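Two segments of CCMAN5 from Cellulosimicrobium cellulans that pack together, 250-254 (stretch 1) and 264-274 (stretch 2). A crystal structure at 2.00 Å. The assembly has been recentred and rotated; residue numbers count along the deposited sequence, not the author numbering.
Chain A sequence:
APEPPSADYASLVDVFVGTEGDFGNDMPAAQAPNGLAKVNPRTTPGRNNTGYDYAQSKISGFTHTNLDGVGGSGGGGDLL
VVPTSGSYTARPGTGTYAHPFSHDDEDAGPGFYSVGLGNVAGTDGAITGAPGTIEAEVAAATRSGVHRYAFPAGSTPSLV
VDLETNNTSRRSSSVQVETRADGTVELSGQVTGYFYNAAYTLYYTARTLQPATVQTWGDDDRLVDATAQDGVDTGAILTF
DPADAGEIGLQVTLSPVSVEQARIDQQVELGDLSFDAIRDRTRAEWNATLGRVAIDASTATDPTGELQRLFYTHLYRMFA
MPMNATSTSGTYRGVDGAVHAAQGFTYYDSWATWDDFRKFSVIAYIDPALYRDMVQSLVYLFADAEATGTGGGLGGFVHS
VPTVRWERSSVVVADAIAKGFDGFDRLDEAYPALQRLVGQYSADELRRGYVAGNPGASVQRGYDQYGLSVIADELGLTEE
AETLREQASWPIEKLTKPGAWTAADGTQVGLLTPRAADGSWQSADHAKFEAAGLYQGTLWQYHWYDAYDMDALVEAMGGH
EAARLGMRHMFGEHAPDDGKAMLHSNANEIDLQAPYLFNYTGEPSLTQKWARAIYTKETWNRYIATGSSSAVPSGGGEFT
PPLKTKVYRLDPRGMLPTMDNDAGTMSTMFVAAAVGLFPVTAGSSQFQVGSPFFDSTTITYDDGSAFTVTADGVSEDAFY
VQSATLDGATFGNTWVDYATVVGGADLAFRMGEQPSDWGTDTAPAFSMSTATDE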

ATOM      1  N   LEU A 250      19.733 -15.930 -15.022  1.00  4.19           N
ATOM      2  CA  LEU A 250      18.910 -16.700 -14.117  1.00  3.68           C
ATOM      3  C   LEU A 250      17.481 -16.219 -14.262  1.00  3.96           C
ATOM      4  O   LEU A 250      17.241 -15.022 -14.426  1.00  3.22           O
ATOM      5  CB  LEU A 250      19.370 -16.513 -12.668  1.00  4.02           C
ATOM      6  CG  LEU A 250      18.748 -17.490 -11.670  1.00  3.60           C
ATOM      7  CD1 LEU A 250      19.485 -18.801 -11.761  1.00  2.76           C
ATOM      8  CD2 LEU A 250      18.785 -16.954 -10.246  1.00  2.17           C
ATOM      9  N   GLN A 251      16.537 -17.159 -14.198  1.00  3.99           N
ATOM     10  CA  GLN A 251      15.121 -16.833 -14.322  1.00  3.91           C
ATOM     11  C   GLN A 251      14.374 -17.517 -13.194  1.00  3.70           C
ATOM     12  O   GLN A 251      14.451 -18.732 -13.040  1.00  3.32           O
ATOM     13  CB  GLN A 251      14.579 -17.267 -15.697  1.00  4.18           C
ATOM     14  CG  GLN A 251      15.298 -16.632 -16.907  1.00  5.20           C
ATOM     15  CD  GLN A 251      14.591 -16.898 -18.218  1.00  6.32           C
ATOM     16  OE1 GLN A 251      14.632 -16.078 -19.148  1.00  7.81           O
ATOM     17  NE2 GLN A 251      13.923 -18.036 -18.302  1.00  5.35           N
ATOM     18  N   VAL A 252      13.667 -16.724 -12.392  1.00  4.21           N
ATOM     19  CA  VAL A 252      12.976 -17.234 -11.207  1.00  4.45           C
ATOM     20  C   VAL A 252      11.486 -16.931 -11.340  1.00  4.79           C
ATOM     21  O   VAL A 252      11.111 -15.775 -11.539  1.00  4.56           O
ATOM     22  CB  VAL A 252      13.492 -16.544  -9.917  1.00  4.89           C
ATOM     23  CG1 VAL A 252      12.797 -17.105  -8.677  1.00  4.71           C
ATOM     24  CG2 VAL A 252      15.027 -16.649  -9.792  1.00  5.38           C
ATOM     25  N   THR A 253      10.639 -17.948 -11.213  1.00  3.94           N
ATOM     26  CA  THR A 253       9.193 -17.718 -11.278  1.00  4.13           C
ATOM     27  C   THR A 253       8.511 -18.272 -10.022  1.00  3.77           C
ATOM     28  O   THR A 253       8.908 -19.340  -9.528  1.00  3.52           O
ATOM     29  CB  THR A 253       8.586 -18.306 -12.573  1.00  4.06           C
ATOM     30  OG1 THR A 253       9.225 -17.698 -13.700  1.00  4.28           O
ATOM     31  CG2 THR A 253       7.091 -18.047 -12.671  1.00  4.06           C
ATOM     32  N   LEU A 254       7.520 -17.524  -9.522  1.00  3.10           N
ATOM     33  CA  LEU A 254       6.774 -17.836  -8.294  1.00  3.15           C
ATOM     34  C   LEU A 254       5.330 -18.243  -8.573  1.00  3.16           C
ATOM     35  O   LEU A 254       4.674 -17.707  -9.457  1.00  3.79           O
ATOM     36  CB  LEU A 254       6.757 -16.614  -7.343  1.00  3.45           C
ATOM     37  CG  LEU A 254       8.103 -15.997  -6.965  1.00  2.89           C
ATOM     38  CD1 LEU A 254       8.006 -14.584  -6.348  1.00  2.93           C
ATOM     39  CD2 LEU A 254       8.832 -16.949  -6.010  1.00  2.00           C
ATOM     40  N   ILE A 264       5.201 -23.947 -15.708  1.00  4.35           N
ATOM     41  CA  ILE A 264       4.283 -23.572 -16.776  1.00  4.33           C
ATOM     42  C   ILE A 264       4.218 -22.042 -16.903  1.00  4.16           C
ATOM     43  O   ILE A 264       4.379 -21.500 -18.001  1.00  3.37           O
ATOM     44  CB  ILE A 264       2.898 -24.149 -16.516  1.00  4.59           C
ATOM     45  CG1 ILE A 264       2.938 -25.674 -16.685  1.00  6.53           C
ATOM     46  CG2 ILE A 264       1.822 -23.473 -17.420  1.00  4.38           C
ATOM     47  CD1 ILE A 264       1.745 -26.370 -16.059  1.00  6.67           C
ATOM     48  N   ASP A 265       4.008 -21.358 -15.779  1.00  3.82           N
ATOM     49  CA  ASP A 265       3.975 -19.894 -15.764  1.00  4.14           C
ATOM     50  C   ASP A 265       5.224 -19.324 -16.409  1.00  4.54           C
ATOM     51  O   ASP A 265       5.150 -18.351 -17.156  1.00  4.24           O
ATOM     52  CB  ASP A 265       3.856 -19.357 -14.329  1.00  4.12           C
ATOM     53  CG  ASP A 265       2.519 -19.695 -13.672  1.00  4.85           C
ATOM     54  OD1 ASP A 265       1.528 -20.009 -14.389  1.00  5.62           O
ATOM     55  OD2 ASP A 265       2.456 -19.656 -12.421  1.00  7.42           O
ATOM     56  N   GLN A 266       6.371 -19.932 -16.104  1.00  5.08           N
ATOM     57  CA  GLN A 266       7.634 -19.451 -16.613  1.00  6.08           C
ATOM     58  C   GLN A 266       7.709 -19.595 -18.125  1.00  7.04           C
ATOM     59  O   GLN A 266       8.154 -18.663 -18.795  1.00  6.95           O
ATOM     60  CB  GLN A 266       8.849 -20.125 -15.947  1.00  5.49           C
ATOM     61  CG  GLN A 266      10.129 -19.375 -16.267  1.00  4.34           C
ATOM     62  CD  GLN A 266      11.311 -19.808 -15.429  1.00  6.63           C
ATOM     63  OE1 GLN A 266      11.626 -19.181 -14.393  1.00  5.93           O
ATOM     64  NE2 GLN A 266      11.968 -20.885 -15.852  1.00  2.00           N
ATOM     65  N   GLN A 267       7.277 -20.745 -18.653  1.00  8.26           N
ATOM     66  CA  GLN A 267       7.269 -20.948 -20.102  1.00  9.62           C
ATOM     67  C   GLN A 267       6.280 -20.000 -20.794  1.00  9.63           C
ATOM     68  O   GLN A 267       6.586 -19.480 -21.877  1.00  9.87           O
ATOM     69  CB  GLN A 267       7.050 -22.419 -20.505  1.00 10.57           C
ATOM     70  CG  GLN A 267       5.633 -22.972 -20.387  1.00 15.39           C
ATOM     71  CD  GLN A 267       5.575 -24.507 -20.488  1.00 21.63           C
ATOM     72  OE1 GLN A 267       6.614 -25.190 -20.447  1.00 24.59           O
ATOM     73  NE2 GLN A 267       4.356 -25.053 -20.609  1.00 20.46           N
ATOM     74  N   VAL A 268       5.136 -19.742 -20.149  1.00  8.99           N
ATOM     75  CA  VAL A 268       4.138 -18.807 -20.689  1.00  8.96           C
ATOM     76  C   VAL A 268       4.652 -17.373 -20.664  1.00  8.29           C
ATOM     77  O   VAL A 268       4.647 -16.701 -21.678  1.00  8.41           O
ATOM     78  CB  VAL A 268       2.750 -18.929 -19.976  1.00  8.90           C
ATOM     79  CG1 VAL A 268       1.823 -17.772 -20.377  1.00  9.34           C
ATOM     80  CG2 VAL A 268       2.081 -20.268 -20.332  1.00  8.84           C
ATOM     81  N   GLU A 269       5.153 -16.948 -19.513  1.00  8.06           N
ATOM     82  CA  GLU A 269       5.570 -15.574 -19.278  1.00  8.04           C
ATOM     83  C   GLU A 269       6.845 -15.167 -20.018  1.00  8.23           C
ATOM     84  O   GLU A 269       6.922 -14.073 -20.589  1.00  7.46           O
ATOM     85  CB  GLU A 269       5.794 -15.387 -17.774  1.00  8.43           C
ATOM     86  CG  GLU A 269       5.449 -14.036 -17.281  1.00  9.34           C
ATOM     87  CD  GLU A 269       5.163 -14.011 -15.786  1.00  9.94           C
ATOM     88  OE1 GLU A 269       6.122 -14.192 -14.997  1.00  7.35           O
ATOM     89  OE2 GLU A 269       3.989 -13.771 -15.422  1.00  6.82           O
ATOM     90  N   LEU A 270       7.842 -16.051 -19.992  1.00  8.10           N
ATOM     91  CA  LEU A 270       9.179 -15.730 -20.469  1.00  8.55           C
ATOM     92  C   LEU A 270       9.555 -16.399 -21.797  1.00  9.07           C
ATOM     93  O   LEU A 270      10.356 -15.846 -22.561  1.00 10.11           O
ATOM     94  CB  LEU A 270      10.220 -16.090 -19.407  1.00  7.50           C
ATOM     95  CG  LEU A 270      10.016 -15.514 -18.003  1.00  7.40           C
ATOM     96  CD1 LEU A 270      11.190 -15.910 -17.123  1.00  6.86           C
ATOM     97  CD2 LEU A 270       9.799 -14.003 -17.996  1.00  5.38           C
ATOM     98  N   GLY A 271       8.991 -17.572 -22.057  1.00  9.80           N
ATOM     99  CA  GLY A 271       9.334 -18.385 -23.226  1.00 10.23           C
ATOM    100  C   GLY A 271      10.829 -18.378 -23.483  1.00 10.24           C
ATOM    101  O   GLY A 271      11.617 -18.631 -22.569  1.00  9.94           O
ATOM    102  N   ASP A 272      11.211 -18.060 -24.724  1.00 10.52           N
ATOM    103  CA  ASP A 272      12.628 -17.918 -25.108  1.00 10.69           C
ATOM    104  C   ASP A 272      13.022 -16.454 -25.294  1.00 10.06           C
ATOM    105  O   ASP A 272      14.051 -16.146 -25.898  1.00  9.78           O
ATOM    106  CB  ASP A 272      12.940 -18.709 -26.395  1.00 11.85           C
ATOM    107  CG  ASP A 272      12.639 -20.197 -26.272  1.00 13.69           C
ATOM    108  OD1 ASP A 272      13.121 -20.860 -25.327  1.00 16.18           O
ATOM    109  OD2 ASP A 272      11.916 -20.716 -27.142  1.00 17.52           O
ATOM    110  N   LEU A 273      12.205 -15.545 -24.770  1.00  9.01           N
ATOM    111  CA  LEU A 273      12.537 -14.129 -24.801  1.00  8.02           C
ATOM    112  C   LEU A 273      13.844 -13.849 -24.085  1.00  7.44           C
ATOM    113  O   LEU A 273      14.194 -14.512 -23.106  1.00  7.08           O
ATOM    114  CB  LEU A 273      11.409 -13.272 -24.206  1.00  8.18           C
ATOM    115  CG  LEU A 273       9.990 -13.432 -24.776  1.00  7.67           C
ATOM    116  CD1 LEU A 273       9.027 -12.592 -23.982  1.00  9.04           C
ATOM    117  CD2 LEU A 273       9.890 -13.126 -26.283  1.00  9.53           C
ATOM    118  N   SER A 274      14.570 -12.868 -24.612  1.00  6.68           N
ATOM    119  CA  SER A 274      15.818 -12.395 -24.029  1.00  5.99           C
ATOM    120  C   SER A 274      15.536 -11.512 -22.806  1.00  5.54           C
ATOM    121  O   SER A 274      14.409 -11.016 -22.623  1.00  4.51           O
ATOM    122  CB  SER A 274      16.583 -11.572 -25.070  1.00  5.94           C
ATOM    123  OG  SER A 274      15.842 -10.396 -25.372  1.00  5.51           O
TER

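Stretch 1 is a segment of β-strand, extended at every residue (phi from -149° to -110°, psi from 123° to 145°), and it lies against a helix that opens stretch 2. The two axes approach to 8.2 Å and their N-to-C directions make an angle of 118°, so the helix crosses the strand obliquely. The backbones come nearest where T253 CA lies 5.8 Å from Q266 CA. Together the stretches bury 335 Å², both sides summed.

The alternation of the strand decides which residues take part. L250 makes no contact; its nearest side-chain approach, CG of L250 to the atom modelled as OE1 of Q266, is 7.8 Å.

Q251 points its CA-to-CB bond toward the helix and gives 76 Å² to the contact. With chi1 at -59° (m) and chi2 at -170° (t), NE2 of Q251 comes to 3.7 Å from CD1 of L270, a van der Waals contact between an amide and a methyl group.

V252 turns its CA-to-CB bond away, and only 2 Å² of it is covered, as expected for the residue between two inward-facing neighbours.

T253 points toward the helix again and has the largest covered area of any residue here, 81 Å². Its chi1 of -59° (m) places the two branches differently: CG2 of T253 packs 3.9 Å from CB of D265, an aliphatic contact, whereas OG1 of T253 lies 2.9 Å from the atom modelled as OE1 of Q266. Q266 OE1 is also 3.2 Å from O of Q251. An oxygen so near a backbone carbonyl oxygen suggests that the amide is turned over in the model; with it turned back, both approaches may be hydrogen bonds. The chain of Q266, with chi1 and chi2 both t, is extended and carries its amide to the strand.

L254 points away and loses only 11 Å²; its backbone still passes near the helix, with O of L254 4.2 Å from OD2 of D265.

On the helix, D265, Q266, E269 and L270 point toward the strand, a spacing of one, three and one residues that matches a single helical face. Helical backbone hydrogen bonds run E269 N to D265 O (2.7 Å) and L270 N to Q266 O (2.9 Å). Beyond them, G271 leaves helical geometry with positive phi (41°), within a type II' turn from L270 to L273 closed by L273 N to L270 O at 2.9 Å.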